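PDB 3CZ8: putative sporulation-specific glycosylase YdhD from Bacillus subtilis subsp. subtilis str. 168, which probably hydrolyses glycosidic bonds of polysaccharides in connection with sporulation, this chain being its family 18 glycosyl hydrolase domain. Local coordinates for residues Arg17-Asp22 with Arg290-Val295; Ala30-Ser35 with Arg66-Ala71; Ile150-Lys155 with Met178-Tyr183; Lys216-Val221 with Arg299-Gly304. The protein carries 1 engineered substitution. All coordinates share one frame; numbering follows the deposited sequence.

Interaction 1. Residues Arg17-Asp22 with Arg290-Val295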
# COMPACT_ATOMS: atom_id res chain seq x y z
N ARG A 17 -2.45 -19.75 3.73
CA ARG A 17 -3.10 -21.06 3.87
C ARG A 17 -3.78 -21.27 5.22
O ARG A 17 -3.29 -20.81 6.26
CB ARG A 17 -2.10 -22.19 3.59
CG ARG A 17 -2.74 -23.58 3.61
CD ARG A 17 -1.76 -24.70 3.44
NE ARG A 17 -1.86 -25.26 2.10
CZ ARG A 17 -1.42 -26.47 1.75
NH1 ARG A 17 -0.84 -27.26 2.64
NH2 ARG A 17 -1.58 -26.88 0.49
N ASN A 18 -4.96 -21.91 5.18
CA ASN A 18 -5.60 -22.53 6.33
C ASN A 18 -4.56 -23.37 7.09
O ASN A 18 -4.05 -24.35 6.54
CB ASN A 18 -6.75 -23.41 5.83
CG ASN A 18 -7.62 -23.98 6.95
OD1 ASN A 18 -7.25 -23.98 8.13
ND2 ASN A 18 -8.79 -24.48 6.58
N PRO A 19 -4.23 -22.97 8.34
CA PRO A 19 -3.18 -23.63 9.14
C PRO A 19 -3.48 -25.09 9.50
O PRO A 19 -2.56 -25.86 9.78
CB PRO A 19 -3.11 -22.76 10.41
CG PRO A 19 -4.44 -22.11 10.49
CD PRO A 19 -4.85 -21.86 9.08
N ASP A 20 -4.76 -25.45 9.48
CA ASP A 20 -5.22 -26.81 9.74
C ASP A 20 -4.84 -27.82 8.64
O ASP A 20 -4.96 -29.03 8.85
CB ASP A 20 -6.74 -26.82 9.95
CG ASP A 20 -7.17 -25.99 11.15
OD1 ASP A 20 -8.39 -25.81 11.34
OD2 ASP A 20 -6.29 -25.52 11.89
N LEU A 21 -4.37 -27.33 7.50
CA LEU A 21 -4.10 -28.17 6.34
C LEU A 21 -2.63 -28.57 6.15
O LEU A 21 -2.34 -29.49 5.38
CB LEU A 21 -4.64 -27.52 5.05
CG LEU A 21 -6.14 -27.23 4.92
CD1 LEU A 21 -6.44 -26.71 3.52
CD2 LEU A 21 -7.02 -28.44 5.24
N ASP A 22 -1.72 -27.89 6.84
CA ASP A 22 -0.29 -28.19 6.69
C ASP A 22 0.29 -29.00 7.85
O ASP A 22 1.33 -29.65 7.70
CB ASP A 22 0.54 -26.92 6.42
CG ASP A 22 0.21 -25.76 7.36
OD1 ASP A 22 -0.04 -24.65 6.85
OD2 ASP A 22 0.20 -25.95 8.60
N ARG A 290 -12.02 -13.44 12.42
CA ARG A 290 -13.30 -14.08 12.10
C ARG A 290 -13.38 -14.62 10.68
O ARG A 290 -14.08 -15.60 10.43
CB ARG A 290 -14.47 -13.11 12.36
CG ARG A 290 -14.93 -13.03 13.82
CD ARG A 290 -15.57 -14.33 14.31
NE ARG A 290 -16.86 -14.61 13.67
CZ ARG A 290 -18.03 -14.62 14.29
NH1 ARG A 290 -19.14 -14.89 13.61
NH2 ARG A 290 -18.11 -14.38 15.59
N LYS A 291 -12.65 -13.99 9.76
CA LYS A 291 -12.58 -14.45 8.38
C LYS A 291 -11.72 -15.71 8.23
O LYS A 291 -12.09 -16.62 7.48
CB LYS A 291 -12.09 -13.33 7.46
CG LYS A 291 -13.15 -12.30 7.14
CD LYS A 291 -12.51 -11.01 6.71
CE LYS A 291 -13.52 -10.02 6.16
NZ LYS A 291 -14.56 -9.59 7.14
N MET A 292 -10.58 -15.77 8.93
CA MET A 292 -9.78 -17.00 8.99
C MET A 292 -10.54 -18.11 9.73
O MET A 292 -10.41 -19.29 9.40
CB MET A 292 -8.40 -16.74 9.61
CG MET A 292 -7.46 -17.97 9.65
SD MET A 292 -7.30 -18.89 8.09
CE MET A 292 -5.71 -18.35 7.51
N GLN A 293 -11.36 -17.72 10.71
CA GLN A 293 -12.21 -18.64 11.46
C GLN A 293 -13.27 -19.32 10.60
O GLN A 293 -13.47 -20.53 10.71
CB GLN A 293 -12.86 -17.92 12.64
CG GLN A 293 -11.98 -17.82 13.88
CD GLN A 293 -12.63 -17.00 14.98
OE1 GLN A 293 -13.83 -17.13 15.26
NE2 GLN A 293 -11.84 -16.14 15.62
N ILE A 294 -13.94 -18.55 9.73
CA ILE A 294 -14.96 -19.12 8.83
C ILE A 294 -14.35 -19.92 7.68
O ILE A 294 -15.00 -20.79 7.10
CB ILE A 294 -15.98 -18.04 8.33
CG1 ILE A 294 -17.31 -18.71 7.96
CG2 ILE A 294 -15.40 -17.20 7.19
CD1 ILE A 294 -18.46 -17.76 7.80
N VAL A 295 -13.09 -19.62 7.36
CA VAL A 295 -12.32 -20.41 6.40
C VAL A 295 -12.02 -21.78 7.02
O VAL A 295 -12.16 -22.81 6.34
CB VAL A 295 -11.04 -19.65 5.95
CG1 VAL A 295 -9.94 -20.59 5.45
CG2 VAL A 295 -11.40 -18.62 4.87
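M292 has CG anti to the backbone N (chi1 -177°), and further bends at chi2 and chi3 carry its thioether from helix 285-297 toward P19, so that the two side chains meet tip to tip. M292 CE lies 3.9 Å from P19 CD. The same methyl also approaches the backbone, with M292 CE 3.7 Å from R17 O. An unbranched, pliable side chain suits this place, since it must fit a ring and a carbonyl at once. N18 also has CG anti to its backbone N, beside the carbonyl carbon. N18 ND2 passes V295 O at 3.8 Å without bonding to it and gives its hydrogen bond to L300 O instead. The other end of the amide accepts from D20 N, with N18 OD1 and D20 N 3.2 Å apart, which makes an Asx turn; the donor stands above the carbonyl plane. Asparagine suits this buried spot because both ends of its amide are thereby satisfied. M251 and Q254 of the second subunit pack on M292 and P19 respectively. M292 and V295 also rest on I303 of strand 302-310, and backbone bonds between N18 and Q301 join the end of strand 9-17 to the approach of that strand.

Interaction 2. Residues Ala30-Ser35 with Arg66-Ala71. With GOL (glycerol), chain C.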
# COMPACT_ATOMS: atom_id res chain seq x y z
N ALA A 30 8.97 -30.23 -1.27
CA ALA A 30 7.51 -30.32 -1.09
C ALA A 30 6.77 -29.38 -2.04
O ALA A 30 7.30 -28.33 -2.40
CB ALA A 30 7.15 -30.01 0.37
N PRO A 31 5.54 -29.77 -2.48
CA PRO A 31 4.69 -28.89 -3.29
C PRO A 31 4.37 -27.58 -2.56
O PRO A 31 4.09 -27.60 -1.36
CB PRO A 31 3.42 -29.71 -3.51
CG PRO A 31 3.44 -30.76 -2.44
CD PRO A 31 4.89 -31.08 -2.25
N TYR A 32 4.44 -26.46 -3.29
CA TYR A 32 4.34 -25.13 -2.68
C TYR A 32 2.96 -24.85 -2.08
O TYR A 32 1.94 -25.27 -2.62
CB TYR A 32 4.78 -24.03 -3.64
CG TYR A 32 6.26 -24.02 -3.96
CD1 TYR A 32 6.75 -23.34 -5.08
CD2 TYR A 32 7.18 -24.71 -3.16
CE1 TYR A 32 8.11 -23.33 -5.38
CE2 TYR A 32 8.54 -24.71 -3.45
CZ TYR A 32 9.00 -24.02 -4.56
OH TYR A 32 10.35 -24.02 -4.86
N SER A 33 2.96 -24.13 -0.97
CA SER A 33 1.77 -23.92 -0.15
C SER A 33 1.21 -22.49 -0.27
O SER A 33 0.16 -22.18 0.31
CB SER A 33 2.11 -24.25 1.30
OG SER A 33 1.06 -23.91 2.18
N SER A 34 1.90 -21.64 -1.03
CA SER A 34 1.48 -20.25 -1.19
C SER A 34 1.75 -19.75 -2.60
O SER A 34 2.45 -20.40 -3.38
CB SER A 34 2.18 -19.36 -0.16
OG SER A 34 1.62 -18.06 -0.15
N SER A 35 1.19 -18.59 -2.92
CA SER A 35 1.42 -17.98 -4.22
C SER A 35 1.39 -16.46 -4.12
O SER A 35 0.88 -15.91 -3.15
CB SER A 35 0.43 -18.49 -5.27
OG SER A 35 -0.91 -18.29 -4.86
N ARG A 66 10.32 -20.09 -2.05
CA ARG A 66 9.48 -21.31 -2.08
C ARG A 66 7.97 -21.00 -2.10
O ARG A 66 7.17 -21.61 -1.39
CB ARG A 66 9.86 -22.31 -0.98
CG ARG A 66 11.26 -22.90 -1.13
CD ARG A 66 11.49 -24.07 -0.18
NE ARG A 66 10.64 -25.22 -0.50
CZ ARG A 66 10.61 -26.36 0.18
NH1 ARG A 66 9.79 -27.33 -0.21
NH2 ARG A 66 11.40 -26.54 1.23
N VAL A 67 7.62 -20.03 -2.94
CA VAL A 67 6.25 -19.56 -3.13
C VAL A 67 6.08 -19.47 -4.65
O VAL A 67 7.04 -19.16 -5.35
CB VAL A 67 6.06 -18.18 -2.41
CG1 VAL A 67 4.79 -17.48 -2.84
CG2 VAL A 67 6.05 -18.35 -0.89
N THR A 68 4.88 -19.77 -5.16
CA THR A 68 4.65 -19.76 -6.61
C THR A 68 4.33 -18.36 -7.15
O THR A 68 3.35 -17.75 -6.74
CB THR A 68 3.49 -20.71 -7.03
OG1 THR A 68 3.63 -21.97 -6.37
CG2 THR A 68 3.48 -20.93 -8.54
N PRO A 69 5.16 -17.84 -8.08
CA PRO A 69 4.78 -16.60 -8.75
C PRO A 69 3.75 -16.81 -9.86
O PRO A 69 3.97 -17.61 -10.78
CB PRO A 69 6.10 -16.08 -9.32
CG PRO A 69 6.94 -17.30 -9.52
CD PRO A 69 6.47 -18.34 -8.54
N LEU A 70 2.64 -16.10 -9.77
CA LEU A 70 1.59 -16.17 -10.78
C LEU A 70 1.49 -14.85 -11.52
O LEU A 70 1.61 -13.79 -10.92
CB LEU A 70 0.24 -16.53 -10.14
CG LEU A 70 0.16 -17.77 -9.23
CD1 LEU A 70 -1.20 -17.86 -8.55
CD2 LEU A 70 0.43 -19.05 -10.00
N ALA A 71 1.28 -14.93 -12.83
CA ALA A 71 1.04 -13.75 -13.66
C ALA A 71 -0.43 -13.39 -13.63
O ALA A 71 -1.28 -14.23 -13.93
CB ALA A 71 1.49 -14.00 -15.09
C1 GOL C . -1.99 -21.52 -4.49
O1 GOL C . -1.53 -20.73 -3.42
C2 GOL C . -1.58 -22.97 -4.25
O2 GOL C . -2.06 -23.37 -2.98
C3 GOL C . -0.06 -23.11 -4.28
O3 GOL C . 0.46 -22.84 -5.57
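Y32 lays one face of its ring on the backbone at R66, whose carbonyl carbon R66 C sits 3.7 Å above the plane, over the ring centre. V67 N is over the same face, nearer the rim, while T68 OG1 is at the ring edge, in plane. A flat aromatic suits such a place because it can cover a whole peptide group. The R66 side chain crosses the tyrosine at about a right angle, with R66 NE 3.7 Å from Y32 CE2; that carbon lies at the edge of the guanidinium, whose plane is turned 57° from the ring. R66 NH1 makes a weak hydrogen bond to O of the poorly ordered A30.

Further along, T68 N donates an almost straight bond to S34 O at 3.1 Å, and S35 pairs with T68 in a parallel bridge. V67 CG1 lies 3.7 Å from S35 CA. Small and polar, S35 rests its CB 3.7 Å from L70 CD1, while its OG, between the backbone N and the carbonyl carbon (chi1 56°), is hydrogen-bonded to glycerol O1 at 2.9 Å; T68 OG1 makes a weaker bond to glycerol O3. The glycerol probably came from the crystallisation liquor.

Behind this first shell, S34 OG bonds to V15 O. R66 has positive phi and ends helix 56-64 with a Schellman motif, turning the chain into strand 68-77. W63 of that helix touches Y32, and the S35-T68 bridge lies in the wall of the family 18 TIM barrel, where strand 35-42 runs between strands 9-17 and 68-77.

Interaction 3. Residues Ile150-Lys155 with Met178-Tyr183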
# COMPACT_ATOMS: atom_id res chain seq x y z
N ILE A 150 -8.13 -18.01 -10.63
CA ILE A 150 -9.02 -16.96 -11.11
C ILE A 150 -9.52 -16.09 -9.96
O ILE A 150 -9.80 -16.59 -8.86
CB ILE A 150 -10.20 -17.55 -11.93
CG1 ILE A 150 -11.10 -16.44 -12.48
CG2 ILE A 150 -11.00 -18.56 -11.09
CD1 ILE A 150 -12.13 -16.90 -13.48
N ALA A 151 -9.58 -14.78 -10.19
CA ALA A 151 -10.20 -13.86 -9.26
C ALA A 151 -11.63 -13.63 -9.73
O ALA A 151 -11.85 -13.19 -10.86
CB ALA A 151 -9.42 -12.55 -9.18
N VAL A 152 -12.60 -13.96 -8.88
CA VAL A 152 -14.03 -13.75 -9.18
C VAL A 152 -14.67 -12.87 -8.10
O VAL A 152 -14.21 -12.85 -6.95
CB VAL A 152 -14.84 -15.10 -9.32
CG1 VAL A 152 -14.36 -15.93 -10.50
CG2 VAL A 152 -14.82 -15.91 -8.03
N PRO A 153 -15.73 -12.11 -8.46
CA PRO A 153 -16.46 -11.39 -7.42
C PRO A 153 -17.31 -12.36 -6.59
O PRO A 153 -17.71 -13.41 -7.09
CB PRO A 153 -17.37 -10.43 -8.20
CG PRO A 153 -16.92 -10.50 -9.63
CD PRO A 153 -16.29 -11.84 -9.80
N ALA A 154 -17.57 -11.99 -5.34
CA ALA A 154 -18.39 -12.81 -4.45
C ALA A 154 -19.83 -12.90 -4.95
O ALA A 154 -20.43 -11.89 -5.32
CB ALA A 154 -18.36 -12.24 -3.04
N LYS A 155 -20.35 -14.12 -4.96
CA LYS A 155 -21.72 -14.39 -5.42
C LYS A 155 -22.48 -15.12 -4.33
O LYS A 155 -21.92 -16.00 -3.66
CB LYS A 155 -21.72 -15.23 -6.70
CG LYS A 155 -21.39 -14.46 -7.96
CD LYS A 155 -21.46 -15.32 -9.22
CE LYS A 155 -22.89 -15.70 -9.58
NZ LYS A 155 -23.02 -16.08 -11.02
N MET A 178 -9.87 -20.99 -6.95
CA MET A 178 -10.78 -19.87 -7.14
C MET A 178 -10.55 -18.87 -6.02
O MET A 178 -10.72 -19.20 -4.84
CB MET A 178 -12.23 -20.36 -7.15
CG MET A 178 -13.31 -19.29 -7.36
SD MET A 178 -15.01 -19.95 -7.36
CE MET A 178 -14.93 -21.01 -8.77
N PHE A 179 -10.12 -17.66 -6.39
CA PHE A 179 -9.95 -16.59 -5.43
C PHE A 179 -11.24 -15.79 -5.41
O PHE A 179 -11.56 -15.08 -6.37
CB PHE A 179 -8.77 -15.66 -5.80
CG PHE A 179 -7.43 -16.34 -5.98
CD1 PHE A 179 -7.13 -17.55 -5.36
CD2 PHE A 179 -6.44 -15.72 -6.74
CE1 PHE A 179 -5.88 -18.15 -5.52
CE2 PHE A 179 -5.19 -16.30 -6.90
CZ PHE A 179 -4.91 -17.52 -6.29
N ILE A 180 -12.00 -15.90 -4.33
CA ILE A 180 -13.27 -15.20 -4.25
C ILE A 180 -13.04 -13.86 -3.59
O ILE A 180 -12.59 -13.79 -2.45
CB ILE A 180 -14.35 -16.01 -3.50
CG1 ILE A 180 -14.65 -17.30 -4.26
CG2 ILE A 180 -15.63 -15.18 -3.32
CD1 ILE A 180 -15.47 -18.26 -3.48
N MET A 181 -13.34 -12.79 -4.32
CA MET A 181 -13.09 -11.45 -3.82
C MET A 181 -14.26 -10.98 -2.96
O MET A 181 -15.12 -10.22 -3.42
CB MET A 181 -12.73 -10.50 -4.97
CG MET A 181 -11.49 -10.94 -5.79
SD MET A 181 -9.90 -11.07 -4.91
CE MET A 181 -9.87 -12.72 -4.35
N ALA A 182 -14.28 -11.46 -1.72
CA ALA A 182 -15.42 -11.29 -0.82
C ALA A 182 -15.36 -9.97 -0.06
O ALA A 182 -15.10 -9.94 1.15
CB ALA A 182 -15.51 -12.47 0.14
N TYR A 183 -15.59 -8.88 -0.78
CA TYR A 183 -15.60 -7.53 -0.23
C TYR A 183 -16.33 -6.59 -1.18
O TYR A 183 -16.75 -7.01 -2.26
CB TYR A 183 -14.17 -7.01 0.04
CG TYR A 183 -13.21 -7.13 -1.12
CD1 TYR A 183 -13.20 -6.19 -2.14
CD2 TYR A 183 -12.31 -8.19 -1.19
CE1 TYR A 183 -12.33 -6.30 -3.22
CE2 TYR A 183 -11.43 -8.31 -2.26
CZ TYR A 183 -11.45 -7.36 -3.27
OH TYR A 183 -10.58 -7.46 -4.33
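I150 to P153 and M178 to M181 are the paired parallel strands of a beta-alpha-beta unit whose connection contains helix 168-174. Three backbone bonds join them: F179 N to I150 O at 2.7 Å, V152 N to F179 O, and M181 N to V152 O, each donor lying nearly along the C=O axis. On the face of I150, V152, M178 and I180, V152 CG2 meets M178 CG at 3.8 Å, the two side chains crossing at about a right angle. With V152 CG1 beside the backbone N (chi1 -64°), CG2 stands between that N and the carbonyl carbon and is the branch that meets M178; I180 CG2 reaches A154 CA at 3.8 Å. These apolar groups suit a layer buried, away from water, between the sheet and helices 168-174 and 198-208.

In the TIM barrel of family 18 the other face, that of A151, F179, P153 and M181, looks inward. F179 CB sits 3.4 Å from I150 O, and its ring meets that of F13, from strand 9-17. A151, having only a methyl, gives M181 CG a place 4.3 Å from its CB. P153, at the C-terminal end of its strand, lies about 6 Å, side chain to side chain, from E120, the predicted proton donor. Beyond the strands the A154 methyl packs on A182, while M181 and A182 each centre an inverse gamma turn.

Interaction 4. Residues Lys216-Val221 with Arg299-Gly304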
# COMPACT_ATOMS: atom_id res chain seq x y z
N LYS A 216 -10.34 -25.83 -3.30
CA LYS A 216 -10.08 -24.89 -4.39
C LYS A 216 -10.44 -23.44 -4.03
O LYS A 216 -10.20 -22.52 -4.81
CB LYS A 216 -10.89 -25.27 -5.64
CG LYS A 216 -10.56 -26.62 -6.25
CD LYS A 216 -11.18 -26.71 -7.63
CE LYS A 216 -10.69 -27.94 -8.37
NZ LYS A 216 -11.02 -27.87 -9.81
N ILE A 217 -11.02 -23.25 -2.84
CA ILE A 217 -11.63 -21.97 -2.47
C ILE A 217 -10.72 -21.11 -1.58
O ILE A 217 -10.35 -21.52 -0.49
CB ILE A 217 -13.01 -22.17 -1.77
CG1 ILE A 217 -13.96 -22.98 -2.66
CG2 ILE A 217 -13.63 -20.83 -1.41
CD1 ILE A 217 -15.24 -23.44 -1.96
N ILE A 218 -10.40 -19.91 -2.07
CA ILE A 218 -9.64 -18.94 -1.30
C ILE A 218 -10.53 -17.72 -1.10
O ILE A 218 -11.04 -17.16 -2.07
CB ILE A 218 -8.30 -18.57 -2.01
CG1 ILE A 218 -7.32 -19.75 -1.99
CG2 ILE A 218 -7.64 -17.36 -1.36
CD1 ILE A 218 -7.36 -20.64 -3.22
N ILE A 219 -10.74 -17.33 0.16
CA ILE A 219 -11.51 -16.11 0.47
C ILE A 219 -10.60 -14.87 0.53
O ILE A 219 -9.82 -14.71 1.46
CB ILE A 219 -12.36 -16.27 1.77
CG1 ILE A 219 -13.25 -17.52 1.72
CG2 ILE A 219 -13.18 -15.01 2.05
CD1 ILE A 219 -14.27 -17.57 0.56
N GLY A 220 -10.71 -14.02 -0.48
CA GLY A 220 -9.97 -12.75 -0.51
C GLY A 220 -10.54 -11.74 0.47
O GLY A 220 -11.75 -11.59 0.58
N VAL A 221 -9.65 -11.06 1.20
CA VAL A 221 -10.06 -10.03 2.16
C VAL A 221 -9.97 -8.61 1.54
O VAL A 221 -9.27 -8.42 0.54
CB VAL A 221 -9.26 -10.12 3.50
CG1 VAL A 221 -9.43 -11.51 4.15
CG2 VAL A 221 -7.80 -9.75 3.31
N ARG A 299 -13.59 -25.71 6.20
CA ARG A 299 -12.45 -26.47 5.65
C ARG A 299 -11.98 -25.95 4.29
O ARG A 299 -11.62 -26.73 3.40
CB ARG A 299 -12.76 -27.97 5.60
CG ARG A 299 -12.46 -28.73 6.88
CD ARG A 299 -12.78 -30.21 6.73
NE ARG A 299 -11.70 -31.06 7.21
CZ ARG A 299 -10.69 -31.49 6.45
NH1 ARG A 299 -9.75 -32.26 6.98
NH2 ARG A 299 -10.63 -31.17 5.16
N LEU A 300 -11.97 -24.63 4.13
CA LEU A 300 -11.55 -23.98 2.89
C LEU A 300 -10.03 -23.94 2.78
O LEU A 300 -9.33 -24.17 3.77
CB LEU A 300 -12.14 -22.57 2.82
CG LEU A 300 -13.47 -22.34 2.09
CD1 LEU A 300 -14.41 -23.55 2.00
CD2 LEU A 300 -14.18 -21.13 2.67
N GLN A 301 -9.52 -23.65 1.58
CA GLN A 301 -8.08 -23.68 1.31
C GLN A 301 -7.27 -22.60 2.02
O GLN A 301 -6.23 -22.90 2.63
CB GLN A 301 -7.80 -23.62 -0.19
CG GLN A 301 -6.32 -23.56 -0.61
CD GLN A 301 -5.53 -24.84 -0.31
OE1 GLN A 301 -4.34 -24.79 -0.04
NE2 GLN A 301 -6.20 -25.99 -0.39
N ALA A 302 -7.73 -21.35 1.94
CA ALA A 302 -6.93 -20.21 2.37
C ALA A 302 -7.71 -18.91 2.50
O ALA A 302 -8.83 -18.77 2.00
CB ALA A 302 -5.77 -20.00 1.41
N ILE A 303 -7.07 -17.97 3.20
CA ILE A 303 -7.40 -16.55 3.15
C ILE A 303 -6.44 -15.94 2.11
O ILE A 303 -5.28 -16.34 2.02
CB ILE A 303 -7.23 -15.91 4.57
CG1 ILE A 303 -8.48 -16.18 5.44
CG2 ILE A 303 -6.87 -14.42 4.52
CD1 ILE A 303 -9.66 -15.26 5.19
N GLY A 304 -6.95 -15.03 1.28
CA GLY A 304 -6.10 -14.28 0.35
C GLY A 304 -6.06 -12.80 0.72
O GLY A 304 -7.06 -12.24 1.15
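V221 N gives G304 O the shortest polar bond between the two segments, 2.8 Å. G220 CA approaches the same oxygen in a CA-H...O contact, so G304 O receives both. One step back, G304 N bonds to I219 O at 2.9 Å from above the carbonyl plane, and I219 N donates to A302 O at 3.0 Å. G220 and G304 pair with their CA atoms 4.2 Å apart, and I218 CG2 settles 3.6 Å from G304 N; a beta carbon on G304 would press on that methyl, which is why glycine fits there.

I217, I219 and L300 form an apolar group in which L300 CG meets I217, itself modelled in two conformations, and L300 CD2 lies 3.8 Å from I219 CG1. On the face of I218, the small A302 receives I218 CG1 at 3.7 Å from its CB. The Q301 chain, with CG anti to the backbone N (chi1 176°), runs beside I218; its NE2 bonds to R215 O, and its OE1 weakly to R17 NE.

The parallel pair lies within the barrel wall, strand 217-220 standing between strands 177-181 and 302-310. I219 and I303 pack on V295 of helix 285-297, whereas I217, I219 and L300 face helix 198-208.

In the fold
From the N terminus, the chain leaves strand 9-17 into the loop that opens interaction 1, which does not close until helix 285-297, 268 residues on. Interactions 2 and 3 are nested inside that span. Interaction 2 closes first, joining strands 35-42 and 68-77; interaction 3 follows in series, joining strands 147-153 and 177-181. Interaction 4 opens at strand 217-220, next to 177-181 in the same sheet, and closes after helix 285-297, so it crosses interaction 1. Interactions 3 and 4 share backbone bonds such as I180 O to G220 N, and interaction 1 touches both 2 and 4. Together they tie the first and last strands of the barrel to its middle.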